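Local coordinates for protein DMATS type aromatic prenyltransferase (Micromonospora olivasterospora, PDB 6ZRY) that binds tryptophan inside an ABBA-type barrel and probably attaches a dimethylallyl group to its indole ring as an aromatic prenyltransferase, at residues Ile327-Leu332 with Thr342-Ala347. Numbering follows the deposited sequence.
With TRP (tryptophan), chain C.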
loop_
_atom_site.group_PDB
_atom_site.type_symbol
_atom_site.label_atom_id
_atom_site.label_comp_id
_atom_site.label_asym_id
_atom_site.label_seq_id
_atom_site.Cartn_x
_atom_site.Cartn_y
_atom_site.Cartn_z
ATOM N N ILE A 327 -9.961 -2.427 -9.571
ATOM C CA ILE A 327 -9.385 -1.133 -9.139
ATOM C C ILE A 327 -9.716 -0.989 -7.649
ATOM O O ILE A 327 -10.825 -0.610 -7.315
ATOM C CB ILE A 327 -9.887 0.033 -10.004
ATOM C CG1 ILE A 327 -9.662 -0.251 -11.490
ATOM C CG2 ILE A 327 -9.218 1.331 -9.563
ATOM C CD1 ILE A 327 -10.211 0.802 -12.415
ATOM N N ALA A 328 -8.778 -1.373 -6.794
ATOM C CA ALA A 328 -9.018 -1.532 -5.356
ATOM C C ALA A 328 -8.990 -0.162 -4.654
ATOM O O ALA A 328 -9.789 0.073 -3.722
ATOM C CB ALA A 328 -7.961 -2.450 -4.781
ATOM N N HIS A 329 -8.060 0.658 -5.061
ATOM C CA HIS A 329 -7.787 1.999 -4.509
ATOM C C HIS A 329 -7.327 2.931 -5.625
ATOM O O HIS A 329 -6.792 2.456 -6.654
ATOM C CB HIS A 329 -6.707 1.980 -3.434
ATOM C CG HIS A 329 -6.891 0.989 -2.351
ATOM N ND1 HIS A 329 -7.449 1.330 -1.153
ATOM C CD2 HIS A 329 -6.546 -0.314 -2.255
ATOM C CE1 HIS A 329 -7.448 0.259 -0.348
ATOM N NE2 HIS A 329 -6.915 -0.760 -1.007
ATOM N N VAL A 330 -7.480 4.224 -5.402
ATOM C CA VAL A 330 -6.763 5.245 -6.195
ATOM C C VAL A 330 -6.272 6.302 -5.225
ATOM O O VAL A 330 -6.998 6.587 -4.240
ATOM C CB VAL A 330 -7.647 5.842 -7.315
ATOM C CG1 VAL A 330 -8.843 6.562 -6.757
ATOM C CG2 VAL A 330 -6.823 6.753 -8.221
ATOM N N SER A 331 -5.075 6.806 -5.446
ATOM C CA SER A 331 -4.415 7.710 -4.493
ATOM C C SER A 331 -3.838 8.924 -5.202
ATOM O O SER A 331 -3.417 8.831 -6.342
ATOM C CB SER A 331 -3.360 6.982 -3.656
ATOM O OG SER A 331 -2.161 6.785 -4.408
ATOM N N LEU A 332 -3.874 10.048 -4.511
ATOM C CA LEU A 332 -3.229 11.298 -4.911
ATOM C C LEU A 332 -2.041 11.542 -3.995
ATOM O O LEU A 332 -2.249 11.490 -2.756
ATOM C CB LEU A 332 -4.231 12.440 -4.798
ATOM C CG LEU A 332 -3.666 13.805 -5.175
ATOM C CD1 LEU A 332 -3.309 13.851 -6.649
ATOM C CD2 LEU A 332 -4.643 14.903 -4.808
ATOM N N THR A 342 -1.806 7.206 -8.244
ATOM C CA THR A 342 -1.503 5.753 -8.200
ATOM C C THR A 342 -2.797 4.951 -8.266
ATOM O O THR A 342 -3.750 5.296 -7.609
ATOM C CB THR A 342 -0.660 5.376 -6.980
ATOM O OG1 THR A 342 0.501 6.208 -6.983
ATOM C CG2 THR A 342 -0.255 3.922 -6.987
ATOM N N VAL A 343 -2.793 3.905 -9.068
ATOM C CA VAL A 343 -3.956 3.017 -9.272
ATOM C C VAL A 343 -3.544 1.650 -8.752
ATOM O O VAL A 343 -2.460 1.187 -9.118
ATOM C CB VAL A 343 -4.369 2.978 -10.762
ATOM C CG1 VAL A 343 -5.648 2.191 -10.955
ATOM C CG2 VAL A 343 -4.520 4.390 -11.326
ATOM N N TYR A 344 -4.362 1.067 -7.892
ATOM C CA TYR A 344 -4.058 -0.201 -7.191
ATOM C C TYR A 344 -4.917 -1.253 -7.870
ATOM O O TYR A 344 -6.166 -1.067 -7.922
ATOM C CB TYR A 344 -4.269 -0.034 -5.690
ATOM C CG TYR A 344 -3.396 1.018 -5.076
ATOM C CD1 TYR A 344 -3.699 2.353 -5.241
ATOM C CD2 TYR A 344 -2.271 0.694 -4.329
ATOM C CE1 TYR A 344 -2.916 3.349 -4.691
ATOM C CE2 TYR A 344 -1.460 1.689 -3.784
ATOM C CZ TYR A 344 -1.808 3.016 -3.947
ATOM O OH TYR A 344 -1.054 4.036 -3.451
ATOM N N LEU A 345 -4.276 -2.282 -8.417
ATOM C CA LEU A 345 -4.930 -3.317 -9.245
ATOM C C LEU A 345 -4.841 -4.691 -8.565
ATOM O O LEU A 345 -3.726 -5.136 -8.207
ATOM C CB LEU A 345 -4.261 -3.314 -10.620
ATOM C CG LEU A 345 -4.400 -2.021 -11.413
ATOM C CD1 LEU A 345 -3.567 -2.083 -12.696
ATOM C CD2 LEU A 345 -5.852 -1.749 -11.750
ATOM N N SER A 346 -5.993 -5.318 -8.362
ATOM C CA SER A 346 -6.124 -6.611 -7.676
ATOM C C SER A 346 -5.753 -7.773 -8.607
ATOM O O SER A 346 -6.158 -7.785 -9.752
ATOM C CB SER A 346 -7.517 -6.790 -7.149
ATOM O OG SER A 346 -7.880 -5.721 -6.287
ATOM N N ALA A 347 -5.061 -8.763 -8.079
ATOM C CA ALA A 347 -4.741 -10.010 -8.793
ATOM C C ALA A 347 -6.016 -10.801 -9.108
ATOM O O ALA A 347 -6.050 -11.452 -10.141
ATOM C CB ALA A 347 -3.780 -10.819 -7.960
HETATM N N TRP C . -6.498 -4.669 1.338
HETATM C CA TRP C . -6.221 -3.840 2.562
HETATM C C TRP C . -7.213 -2.676 2.626
HETATM O O TRP C . -7.310 -2.013 3.676
HETATM C CB TRP C . -4.761 -3.348 2.589
HETATM C CG TRP C . -4.380 -2.441 1.461
HETATM C CD1 TRP C . -3.982 -2.807 0.203
HETATM C CD2 TRP C . -4.343 -1.002 1.489
HETATM N NE1 TRP C . -3.711 -1.693 -0.550
HETATM C CE2 TRP C . -3.910 -0.573 0.212
HETATM C CE3 TRP C . -4.617 -0.035 2.467
HETATM C CZ2 TRP C . -3.769 0.778 -0.114
HETATM C CZ3 TRP C . -4.474 1.298 2.143
HETATM C CH2 TRP C . -4.049 1.695 0.874
HETATM O OXT TRP C . -7.930 -2.393 1.641
#
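His-329 and Tyr-344 both carry CG anti to the carbonyl carbon (chi1 -51° and -60°), which brings the two rings together on one face of an antiparallel beta hairpin. The edge of the imidazole meets the face of the phenol in a T-shaped pair, planes at 78° and centroids 5.7 Å apart. His-329 CB stands to the same side of the phenol plane, just outside the rim, 3.5 Å from Tyr-344 CD1. Bound tryptophan covers one face of the imidazole, with His-329 NE2 3.2 Å from CE2 of the ligand, while the ligand's carboxylate OXT lies in plane at the imidazole edge. At the far end of the phenol, Ser-331 OG sits at the ring edge and hydrogen-bonds to Tyr-344 OH (3.1 Å), tying the hydroxyl to the opposite strand. Ser-331 and Thr-342 exchange two backbone bonds, but Ala-328 and His-329 together face Tyr-344 as a classic beta bulge. Ala-328 N donates to Tyr-344 O (2.9 Å) and Tyr-344 N to His-329 O (3.1 Å), whereas the buried His-329 N is left without a partner. The bulge brings His-329 to the ligand side and leaves Ile-327 on the other. There Ile-327 CG2 meets Val-343 CG1 at 3.9 Å, and Ile-327 CG1 lies alongside Leu-345 CD2. Ile-327 and Val-343 pack on Val-294 of helix 287-300, and Val-330 on helix 236-247, both outside the barrel. Last in the wall, the hairpin closes the barrel: strand 327-333 pairs with strand 273-278, and strand 341-346 with the first strand, 61-68, whose Glu-62 touches Tyr-344 and hydrogen-bonds the ligand.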